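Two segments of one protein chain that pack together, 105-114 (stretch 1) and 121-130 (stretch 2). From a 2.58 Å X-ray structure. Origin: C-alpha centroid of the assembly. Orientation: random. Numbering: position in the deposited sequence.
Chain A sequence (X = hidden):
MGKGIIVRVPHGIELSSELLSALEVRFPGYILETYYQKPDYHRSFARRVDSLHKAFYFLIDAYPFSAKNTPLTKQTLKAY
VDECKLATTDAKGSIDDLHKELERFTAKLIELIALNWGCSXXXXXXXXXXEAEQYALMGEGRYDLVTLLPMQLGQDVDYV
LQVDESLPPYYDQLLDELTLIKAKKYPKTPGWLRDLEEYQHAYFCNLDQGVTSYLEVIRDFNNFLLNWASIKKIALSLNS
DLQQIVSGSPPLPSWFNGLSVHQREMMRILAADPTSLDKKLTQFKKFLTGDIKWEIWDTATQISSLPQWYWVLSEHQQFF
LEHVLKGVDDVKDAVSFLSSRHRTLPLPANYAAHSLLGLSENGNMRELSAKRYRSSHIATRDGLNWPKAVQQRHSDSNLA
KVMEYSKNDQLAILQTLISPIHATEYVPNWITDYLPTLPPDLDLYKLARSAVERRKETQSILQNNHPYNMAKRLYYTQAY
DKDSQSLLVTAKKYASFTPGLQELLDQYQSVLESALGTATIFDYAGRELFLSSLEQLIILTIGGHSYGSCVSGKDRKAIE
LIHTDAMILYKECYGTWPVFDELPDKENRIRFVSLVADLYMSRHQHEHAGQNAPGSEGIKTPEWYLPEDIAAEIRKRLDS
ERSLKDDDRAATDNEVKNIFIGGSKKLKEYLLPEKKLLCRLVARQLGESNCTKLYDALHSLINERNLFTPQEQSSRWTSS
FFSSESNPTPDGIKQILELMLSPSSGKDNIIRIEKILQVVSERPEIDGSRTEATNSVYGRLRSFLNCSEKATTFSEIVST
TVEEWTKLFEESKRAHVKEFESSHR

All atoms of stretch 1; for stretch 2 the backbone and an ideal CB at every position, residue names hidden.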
# COMPACT_ATOMS: atom_id res chain seq x y z
N PHE A 105 4.14 18.35 0.53
CA PHE A 105 4.69 17.79 -0.70
C PHE A 105 3.77 16.69 -1.22
O PHE A 105 3.49 16.59 -2.43
CB PHE A 105 6.13 17.29 -0.47
CG PHE A 105 6.65 16.41 -1.57
CD1 PHE A 105 7.28 16.96 -2.67
CD2 PHE A 105 6.49 15.02 -1.52
CE1 PHE A 105 7.75 16.15 -3.69
CE2 PHE A 105 6.93 14.20 -2.54
CZ PHE A 105 7.55 14.77 -3.64
N THR A 106 3.27 15.89 -0.31
CA THR A 106 2.45 14.78 -0.71
C THR A 106 1.12 15.31 -1.32
O THR A 106 0.68 14.88 -2.39
CB THR A 106 2.24 13.81 0.50
OG1 THR A 106 3.51 13.44 1.08
CG2 THR A 106 1.53 12.56 0.05
N ALA A 107 0.49 16.26 -0.64
CA ALA A 107 -0.77 16.88 -1.14
C ALA A 107 -0.61 17.47 -2.52
O ALA A 107 -1.51 17.37 -3.32
CB ALA A 107 -1.24 17.96 -0.19
N LYS A 108 0.55 18.09 -2.79
CA LYS A 108 0.84 18.55 -4.12
C LYS A 108 0.78 17.45 -5.14
O LYS A 108 0.24 17.67 -6.19
CB LYS A 108 2.17 19.24 -4.20
CG LYS A 108 2.11 20.67 -3.69
CD LYS A 108 3.46 21.31 -3.95
CE LYS A 108 3.59 22.68 -3.31
NZ LYS A 108 5.02 22.96 -2.96
N LEU A 109 1.33 16.27 -4.86
CA LEU A 109 1.31 15.18 -5.83
C LEU A 109 -0.06 14.63 -6.03
O LEU A 109 -0.45 14.33 -7.15
CB LEU A 109 2.20 14.02 -5.42
CG LEU A 109 3.69 14.30 -5.20
CD1 LEU A 109 4.40 12.97 -5.09
CD2 LEU A 109 4.37 15.09 -6.28
N ILE A 110 -0.78 14.46 -4.92
CA ILE A 110 -2.12 13.86 -4.96
C ILE A 110 -3.02 14.72 -5.84
O ILE A 110 -3.85 14.22 -6.60
CB ILE A 110 -2.63 13.75 -3.51
CG1 ILE A 110 -1.91 12.64 -2.82
CG2 ILE A 110 -4.12 13.47 -3.39
CD1 ILE A 110 -1.81 12.93 -1.35
N GLU A 111 -2.85 16.03 -5.72
CA GLU A 111 -3.74 16.96 -6.36
C GLU A 111 -3.42 16.96 -7.88
O GLU A 111 -4.32 16.91 -8.73
CB GLU A 111 -3.67 18.31 -5.61
CG GLU A 111 -3.40 19.56 -6.41
CD GLU A 111 -3.31 20.86 -5.58
OE1 GLU A 111 -2.22 21.12 -4.95
OE2 GLU A 111 -4.32 21.65 -5.65
N LEU A 112 -2.13 16.98 -8.20
CA LEU A 112 -1.67 16.85 -9.57
C LEU A 112 -2.17 15.55 -10.21
O LEU A 112 -2.57 15.54 -11.37
CB LEU A 112 -0.16 16.89 -9.60
CG LEU A 112 0.42 16.71 -10.96
CD1 LEU A 112 -0.17 17.81 -11.82
CD2 LEU A 112 1.90 16.86 -10.94
N ILE A 113 -2.16 14.47 -9.45
CA ILE A 113 -2.74 13.20 -9.91
C ILE A 113 -4.24 13.29 -10.11
O ILE A 113 -4.75 12.87 -11.13
CB ILE A 113 -2.38 12.07 -8.95
CG1 ILE A 113 -0.88 11.80 -9.02
CG2 ILE A 113 -3.15 10.80 -9.26
CD1 ILE A 113 -0.35 11.02 -7.84
N ALA A 114 -4.98 13.87 -9.18
CA ALA A 114 -6.42 13.96 -9.37
C ALA A 114 -6.77 14.76 -10.63
O ALA A 114 -7.73 14.41 -11.33
CB ALA A 114 -7.07 14.57 -8.17
N UNK A 121 -12.95 11.34 -7.22
CA UNK A 121 -12.73 11.41 -5.78
C UNK A 121 -11.22 11.56 -5.52
O UNK A 121 -10.46 10.85 -6.10
CB UNK A 121 -13.29 10.17 -5.08
N UNK A 122 -10.79 12.48 -4.66
CA UNK A 122 -9.39 12.67 -4.31
C UNK A 122 -8.77 11.39 -3.71
O UNK A 122 -7.58 11.16 -3.83
CB UNK A 122 -9.26 13.83 -3.32
N UNK A 123 -9.57 10.53 -3.09
CA UNK A 123 -9.04 9.29 -2.52
C UNK A 123 -8.52 8.28 -3.56
O UNK A 123 -7.70 7.40 -3.25
CB UNK A 123 -10.13 8.62 -1.68
N UNK A 124 -9.01 8.37 -4.79
CA UNK A 124 -8.50 7.49 -5.84
C UNK A 124 -7.13 7.97 -6.23
O UNK A 124 -6.29 7.18 -6.62
CB UNK A 124 -9.43 7.45 -7.05
N UNK A 125 -6.91 9.26 -6.13
CA UNK A 125 -5.59 9.77 -6.41
C UNK A 125 -4.61 9.32 -5.35
O UNK A 125 -3.44 9.09 -5.63
CB UNK A 125 -5.61 11.30 -6.51
N UNK A 126 -5.10 9.19 -4.13
CA UNK A 126 -4.27 8.74 -3.04
C UNK A 126 -3.86 7.31 -3.31
O UNK A 126 -2.69 6.98 -3.24
CB UNK A 126 -5.00 8.87 -1.70
N UNK A 127 -4.83 6.48 -3.67
CA UNK A 127 -4.58 5.07 -3.88
C UNK A 127 -3.68 4.84 -5.07
O UNK A 127 -2.89 3.90 -5.08
CB UNK A 127 -5.90 4.32 -4.07
N UNK A 128 -3.80 5.67 -6.09
CA UNK A 128 -2.89 5.55 -7.24
C UNK A 128 -1.41 5.74 -6.86
O UNK A 128 -0.57 4.88 -7.19
CB UNK A 128 -3.28 6.58 -8.31
N UNK A 129 -1.11 6.83 -6.15
CA UNK A 129 0.26 7.05 -5.61
C UNK A 129 0.77 5.92 -4.65
O UNK A 129 1.89 5.41 -4.77
CB UNK A 129 0.28 8.38 -4.86
N UNK A 130 -0.09 5.54 -3.72
CA UNK A 130 0.24 4.60 -2.66
C UNK A 130 0.61 3.29 -3.27
O UNK A 130 1.59 2.68 -2.89
CB UNK A 130 -0.92 4.43 -1.68

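Stretch 1 is helical throughout, and the helix of stretch 2 crosses it with 111° between N-to-C directions and 8.4 Å between axes at closest approach. No hydrogen bond joins the two, so side-chain suitability rests on shape and polarity.

Position 121 has an extended backbone (phi/psi -117/133) and a CB directed away, with nothing of stretch 1 within 5.5 Å; polar residues suit it. It is Glu121, whose side chain makes no contact across.

At 122 the CB points sideways, 5.2 Å from Ile110 CG2 and 5.4 Å from Ala114 CB. That gap leaves room for an apolar chain of moderate length, such as valine, isoleucine, leucine or methionine. The residue is Ile122: chi1 near t brings its end closer, with CG1 3.9 Å from Ile110 CG2 and CD1 3.8 Å from Ala114 CB.

Positions 123 and 124 have no stretch 1 atom within 5.5 Å of CB, so many polar side chains would serve. Lys123 forms a salt bridge one turn on, its NZ 2.8 Å from OE2 of the residue at 127. Glu124 receives a weak hydrogen bond at OE2 from Glu121 N, 3.4 Å away.

Position 125 is the tightest. Its CB points toward stretch 1 and already lies 3.4 Å from Ile110 O, 3.7 Å from Ile113 CG2 and 3.8 Å from Ala114 N, which favors glycine, alanine or perhaps serine. Ala125 fills it with a single methyl, its CB also 4.0 Å from Ala114 CB, and the CA atoms of Ala114 and Ala125 approach to 5.2 Å.

At 126 the CB points sideways, 5.0 Å from Ile110 CG2, so a branched or longer apolar residue could close the gap. Val126 does so with CG2, 3.8 Å from Ile110 CG2. Ile110 is thereby a knob in a hole formed by Ile122, Ala125, Val126 and the residue at 129.

Position 127 is out of reach, and a polar residue fits; Glu127 supplies the carboxylate for Lys123.

The CB at 128 points toward stretch 1, 4.3 Å from Ile113 CG2, and stretch 1 offers it hydrocarbon, suiting leucine, isoleucine or methionine. Leu128 places CD1 3.9 Å from Ile113 CG2.

Position 129 also points toward stretch 1: its CB is 4.0 Å from Ile113 CD1 and 5.2 Å from Ile110 CG1, with Leu109 beyond. A sizeable aliphatic side chain is indicated. Leu129 (chi1 t, chi2 p) extends CD2 to 4.1 Å from Leu109 CD1 and 4.4 Å from Ile110 CG1, completing the hole.

Position 130 is out of reach and unconstrained by stretch 1; Asn130 hydrogen-bonds through OD1 elsewhere in the structure.

Stretch 2 (121-130) EIKEAVELLN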
# COMPACT_ATOMS: atom_id res chain seq x y z
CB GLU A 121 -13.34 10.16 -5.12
CG GLU A 121 -14.76 10.33 -4.55
CD GLU A 121 -14.75 10.95 -3.14
OE1 GLU A 121 -14.46 10.23 -2.14
OE2 GLU A 121 -15.00 12.18 -3.04
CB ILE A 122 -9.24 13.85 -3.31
CG1 ILE A 122 -7.86 14.49 -3.39
CG2 ILE A 122 -9.48 13.41 -1.89
CD1 ILE A 122 -7.75 15.43 -4.56
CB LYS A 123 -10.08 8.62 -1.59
CG LYS A 123 -11.03 7.67 -2.28
CD LYS A 123 -12.23 7.34 -1.39
CE LYS A 123 -11.91 6.38 -0.25
NZ LYS A 123 -11.22 5.15 -0.74
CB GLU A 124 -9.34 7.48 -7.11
CG GLU A 124 -10.83 7.19 -7.00
CD GLU A 124 -11.54 7.68 -8.28
OE1 GLU A 124 -10.85 7.68 -9.35
OE2 GLU A 124 -12.73 8.11 -8.23
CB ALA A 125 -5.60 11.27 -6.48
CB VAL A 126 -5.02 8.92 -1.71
CG1 VAL A 126 -4.45 8.04 -0.62
CG2 VAL A 126 -4.99 10.41 -1.31
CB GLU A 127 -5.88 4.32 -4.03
CG GLU A 127 -6.67 4.35 -2.73
CD GLU A 127 -8.17 4.04 -2.88
OE1 GLU A 127 -8.65 3.84 -4.02
OE2 GLU A 127 -8.86 4.00 -1.82
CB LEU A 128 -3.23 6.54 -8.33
CG LEU A 128 -4.44 6.20 -9.17
CD1 LEU A 128 -4.75 7.37 -10.09
CD2 LEU A 128 -4.24 4.95 -9.99
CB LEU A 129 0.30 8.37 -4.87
CG LEU A 129 1.69 8.87 -4.45
CD1 LEU A 129 2.63 8.96 -5.61
CD2 LEU A 129 1.62 10.21 -3.73
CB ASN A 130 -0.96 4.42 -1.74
CG ASN A 130 -0.65 3.57 -0.52
OD1 ASN A 130 0.25 3.88 0.25
ND2 ASN A 130 -1.41 2.49 -0.35
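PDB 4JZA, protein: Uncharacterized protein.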